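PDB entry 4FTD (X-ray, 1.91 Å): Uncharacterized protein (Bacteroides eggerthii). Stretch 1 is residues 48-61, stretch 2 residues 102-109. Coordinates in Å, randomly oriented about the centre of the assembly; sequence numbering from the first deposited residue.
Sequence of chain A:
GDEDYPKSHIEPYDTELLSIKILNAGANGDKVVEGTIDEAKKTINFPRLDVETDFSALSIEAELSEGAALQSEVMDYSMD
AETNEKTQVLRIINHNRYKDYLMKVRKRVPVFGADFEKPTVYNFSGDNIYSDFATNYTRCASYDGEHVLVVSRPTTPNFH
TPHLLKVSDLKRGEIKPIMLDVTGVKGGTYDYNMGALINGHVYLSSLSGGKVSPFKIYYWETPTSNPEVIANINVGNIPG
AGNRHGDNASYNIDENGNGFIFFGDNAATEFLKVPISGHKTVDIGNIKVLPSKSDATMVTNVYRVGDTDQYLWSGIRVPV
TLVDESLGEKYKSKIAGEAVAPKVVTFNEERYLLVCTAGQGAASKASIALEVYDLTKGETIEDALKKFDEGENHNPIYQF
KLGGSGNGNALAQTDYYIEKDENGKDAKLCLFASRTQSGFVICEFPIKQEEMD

Stretch 1, residues 48-61: RLDVETDFSALSIE
Stretch 2 (102-109) LMKVRKRV

Two arginines of like charge lie close together: R48 NE is 3.6 Å from R106 NH1, and R106 NH1 sits over one face of the R48 guanidinium. Both groups also have hydrogen-bond partners. R48 NH1 donates to K107 O at 2.8 Å (N-H...O 150°), with the carbonyl at the edge of the guanidinium, near its plane, while R48 NE and R106 NH1 are hydrogen-bonded elsewhere in the structure. R48 has chi1 m, then runs extended through chi2 and chi3 (both t), with chi4 -80°; R106 is m, t, m with chi4 at 151°, and R48 CG lies over one face of its guanidinium.

The backbones meet at a single beta bridge, L49 with K107, CA atoms 4.9 Å apart; R48 and R106 CA atoms are 4.8 Å apart. L49 uses both its polar backbone atoms: L49 N donates to R106 O at 2.8 Å and 171°, and L49 O accepts from R108 N at 2.8 Å and 154°. One residue thus bonds to those flanking K107, and the rising numbers on both sides (R48 with R106, L49 with K107) make the pairing parallel. Extended torsions support it: phi/psi is -63/140 at R48, -100/156 at L49, -128/144 at R106 and -87/150 at K107. CA-H...O contacts reinforce the bridge, R48 CA to R106 O at 3.3 Å and K107 CA to L49 O at 3.5 Å.

Beyond the bridge, a salt bridge ties D50 to R108. D50 (chi1 m, chi2 -33°) has its CA-to-CB bond pointing away, yet its carboxylate comes nearer, and R108 NH1 donates to D50 OD1 at 2.9 Å and 156°, edge-on to the guanidinium. R108 reaches it with rotamers m, t, p and chi4 -158°; its aliphatic part also packs on R48, CG to R48 CB at 3.7 Å.

Stretch 1 then leaves its partner through a type I turn, D50 to T53, closed by T53 N to D50 O at 3.0 Å and by T53 OG1 to the same D50 O at 2.7 Å. V51 (phi/psi -62/-20, chi1 m) keeps contact from within this turn, CG1 lying 3.4 Å from R108 O. A second type I turn, D54 to A57, leads into the strand beginning at L58.

The buried apolar cluster centres on V105 (chi1 t), whose CB points toward stretch 1. Its CG1 touches L49 CD1 at 3.7 Å and F55 CE1 at 3.8 Å, the latter at the ring edge; its CG2 meets L58 CD1 at 4.1 Å. Both leucines are m, t, and F55 has chi1 m and chi2 -83°. F55 CZ also reaches K107 CG at 3.7 Å, so the lysine's methylenes serve as apolar surface while its NZ bonds elsewhere. Farther along, I60 (p, t) places CG2 4.1 Å from CE of selenomethionine M103 (t, t, chi3 132°), bridging CA atoms 11.6 Å apart. In all, 725 Å² is buried.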

# COMPACT_ATOMS: atom_id res chain seq x y z
N ARG A 48 0.68 -2.58 30.62
CA ARG A 48 -0.73 -2.30 30.42
C ARG A 48 -1.53 -3.55 30.76
O ARG A 48 -1.12 -4.66 30.47
CB ARG A 48 -0.99 -1.86 28.97
CG ARG A 48 -0.30 -0.55 28.61
CD ARG A 48 -0.39 -0.23 27.13
NE ARG A 48 0.03 1.16 26.91
CZ ARG A 48 -0.74 2.24 27.11
NH1 ARG A 48 -2.02 2.16 27.51
NH2 ARG A 48 -0.23 3.44 26.89
N LEU A 49 -2.67 -3.37 31.41
CA LEU A 49 -3.49 -4.48 31.86
C LEU A 49 -4.67 -4.74 30.92
O LEU A 49 -5.16 -3.82 30.22
CB LEU A 49 -4.02 -4.20 33.28
CG LEU A 49 -2.97 -3.84 34.34
CD1 LEU A 49 -3.66 -3.71 35.71
CD2 LEU A 49 -1.89 -4.91 34.37
N ASP A 50 -5.16 -5.97 30.94
CA ASP A 50 -6.31 -6.35 30.13
C ASP A 50 -7.46 -5.45 30.48
O ASP A 50 -7.70 -5.19 31.65
CB ASP A 50 -6.74 -7.79 30.37
CG ASP A 50 -5.66 -8.77 30.09
OD1 ASP A 50 -4.88 -8.48 29.17
OD2 ASP A 50 -5.59 -9.81 30.79
N VAL A 51 -8.16 -4.99 29.45
CA VAL A 51 -9.32 -4.09 29.60
C VAL A 51 -10.46 -4.74 30.38
O VAL A 51 -11.29 -4.03 30.92
CB VAL A 51 -9.82 -3.59 28.22
CG1 VAL A 51 -8.71 -2.81 27.49
CG2 VAL A 51 -10.27 -4.76 27.36
N GLU A 52 -10.47 -6.08 30.48
CA GLU A 52 -11.46 -6.82 31.28
C GLU A 52 -11.13 -6.89 32.79
O GLU A 52 -11.88 -7.47 33.55
CB GLU A 52 -11.65 -8.26 30.75
CG GLU A 52 -11.97 -8.41 29.27
CD GLU A 52 -10.73 -8.48 28.36
OE1 GLU A 52 -9.60 -8.15 28.78
OE2 GLU A 52 -10.90 -8.86 27.19
N THR A 53 -10.02 -6.31 33.22
CA THR A 53 -9.62 -6.31 34.62
C THR A 53 -10.59 -5.51 35.46
O THR A 53 -11.05 -4.47 35.02
CB THR A 53 -8.25 -5.64 34.77
OG1 THR A 53 -7.29 -6.37 33.99
CG2 THR A 53 -7.83 -5.54 36.26
N ASP A 54 -10.94 -6.02 36.64
CA ASP A 54 -11.76 -5.26 37.60
C ASP A 54 -10.79 -4.28 38.29
O ASP A 54 -10.10 -4.61 39.27
CB ASP A 54 -12.51 -6.17 38.57
CG ASP A 54 -13.42 -5.40 39.54
OD1 ASP A 54 -13.34 -4.16 39.61
OD2 ASP A 54 -14.20 -6.05 40.25
N PHE A 55 -10.75 -3.06 37.73
CA PHE A 55 -9.88 -1.97 38.20
C PHE A 55 -10.36 -1.32 39.49
O PHE A 55 -9.63 -0.54 40.08
CB PHE A 55 -9.76 -0.86 37.15
CG PHE A 55 -9.06 -1.28 35.89
CD1 PHE A 55 -7.68 -1.25 35.83
CD2 PHE A 55 -9.78 -1.61 34.76
CE1 PHE A 55 -7.02 -1.61 34.66
CE2 PHE A 55 -9.13 -1.98 33.58
CZ PHE A 55 -7.74 -1.98 33.54
N SER A 56 -11.58 -1.64 39.93
CA SER A 56 -12.16 -1.01 41.12
C SER A 56 -11.54 -1.45 42.44
O SER A 56 -11.64 -0.72 43.43
CB SER A 56 -13.68 -1.22 41.15
OG SER A 56 -14.03 -2.54 41.51
N ALA A 57 -10.96 -2.65 42.48
CA ALA A 57 -10.30 -3.14 43.67
C ALA A 57 -9.03 -3.96 43.29
O ALA A 57 -9.06 -5.18 43.22
CB ALA A 57 -11.25 -3.98 44.52
N LEU A 58 -7.93 -3.25 43.02
CA LEU A 58 -6.64 -3.90 42.73
C LEU A 58 -5.92 -4.23 44.05
O LEU A 58 -5.68 -3.34 44.88
CB LEU A 58 -5.75 -3.04 41.85
CG LEU A 58 -6.30 -2.76 40.45
CD1 LEU A 58 -5.31 -1.90 39.70
CD2 LEU A 58 -6.59 -4.04 39.68
N SER A 59 -5.61 -5.50 44.26
CA SER A 59 -4.90 -5.97 45.46
C SER A 59 -3.40 -5.93 45.11
O SER A 59 -3.00 -6.37 44.02
CB SER A 59 -5.33 -7.40 45.87
OG SER A 59 -6.62 -7.38 46.50
N ILE A 60 -2.60 -5.38 46.01
CA ILE A 60 -1.18 -5.18 45.79
C ILE A 60 -0.38 -5.83 46.90
O ILE A 60 -0.87 -6.04 47.99
CB ILE A 60 -0.80 -3.67 45.67
CG1 ILE A 60 -1.12 -2.92 46.96
CG2 ILE A 60 -1.53 -3.01 44.47
CD1 ILE A 60 -0.44 -1.57 47.05
N GLU A 61 0.87 -6.13 46.60
CA GLU A 61 1.82 -6.66 47.56
C GLU A 61 3.11 -5.93 47.33
O GLU A 61 3.52 -5.77 46.18
CB GLU A 61 2.01 -8.16 47.31
CG GLU A 61 2.91 -8.89 48.26
CD GLU A 61 2.94 -10.37 47.90
OE1 GLU A 61 1.98 -11.11 48.25
OE2 GLU A 61 3.91 -10.78 47.23
N LEU A 102 3.53 8.29 42.93
CA LEU A 102 2.45 8.43 41.95
C LEU A 102 2.39 7.13 41.15
O LEU A 102 3.30 6.83 40.35
CB LEU A 102 2.67 9.64 41.03
CG LEU A 102 2.20 10.94 41.63
CD1 LEU A 102 2.49 12.11 40.68
CD2 LEU A 102 0.70 10.80 41.94
N MSE A 103 1.32 6.37 41.37
CA MSE A 103 1.18 5.05 40.78
C MSE A 103 0.20 5.06 39.62
O MSE A 103 -0.98 5.32 39.83
CB MSE A 103 0.77 4.03 41.83
CG MSE A 103 0.64 2.62 41.28
SE MSE A 103 0.43 1.28 42.68
CE MSE A 103 -1.14 0.23 41.93
N LYS A 104 0.70 4.75 38.41
CA LYS A 104 -0.10 4.80 37.19
C LYS A 104 -0.46 3.39 36.73
O LYS A 104 0.42 2.52 36.62
CB LYS A 104 0.65 5.53 36.08
CG LYS A 104 -0.18 5.78 34.81
CD LYS A 104 0.68 6.30 33.67
CE LYS A 104 1.20 7.70 33.96
NZ LYS A 104 2.00 8.21 32.81
N VAL A 105 -1.76 3.17 36.49
CA VAL A 105 -2.26 1.92 35.94
C VAL A 105 -2.88 2.25 34.56
O VAL A 105 -3.64 3.22 34.45
CB VAL A 105 -3.28 1.20 36.85
CG1 VAL A 105 -3.87 0.01 36.13
CG2 VAL A 105 -2.62 0.75 38.16
N ARG A 106 -2.55 1.42 33.56
CA ARG A 106 -2.93 1.63 32.17
C ARG A 106 -3.61 0.41 31.55
O ARG A 106 -3.25 -0.72 31.88
CB ARG A 106 -1.67 1.93 31.38
CG ARG A 106 -0.97 3.20 31.84
CD ARG A 106 0.31 3.42 31.07
NE ARG A 106 1.30 2.40 31.40
CZ ARG A 106 2.25 1.97 30.58
NH1 ARG A 106 2.36 2.44 29.35
NH2 ARG A 106 3.10 1.03 30.98
N LYS A 107 -4.60 0.67 30.68
CA LYS A 107 -5.32 -0.37 29.93
C LYS A 107 -4.54 -0.66 28.66
O LYS A 107 -3.92 0.24 28.07
CB LYS A 107 -6.73 0.06 29.48
CG LYS A 107 -7.79 0.27 30.56
CD LYS A 107 -9.09 0.84 30.00
CE LYS A 107 -10.07 1.18 31.11
NZ LYS A 107 -11.35 1.75 30.60
N ARG A 108 -4.63 -1.90 28.20
CA ARG A 108 -4.11 -2.24 26.87
C ARG A 108 -4.91 -1.51 25.80
O ARG A 108 -6.11 -1.32 25.96
CB ARG A 108 -4.17 -3.73 26.63
CG ARG A 108 -3.15 -4.46 27.46
CD ARG A 108 -3.38 -5.93 27.37
NE ARG A 108 -3.23 -6.36 25.99
CZ ARG A 108 -3.75 -7.48 25.50
NH1 ARG A 108 -4.48 -8.31 26.26
NH2 ARG A 108 -3.54 -7.77 24.22
N VAL A 109 -4.22 -1.11 24.73
CA VAL A 109 -4.81 -0.39 23.63
C VAL A 109 -4.52 -1.22 22.37
O VAL A 109 -3.36 -1.37 22.01
CB VAL A 109 -4.20 1.02 23.52
CG1 VAL A 109 -4.68 1.74 22.26
CG2 VAL A 109 -4.51 1.81 24.78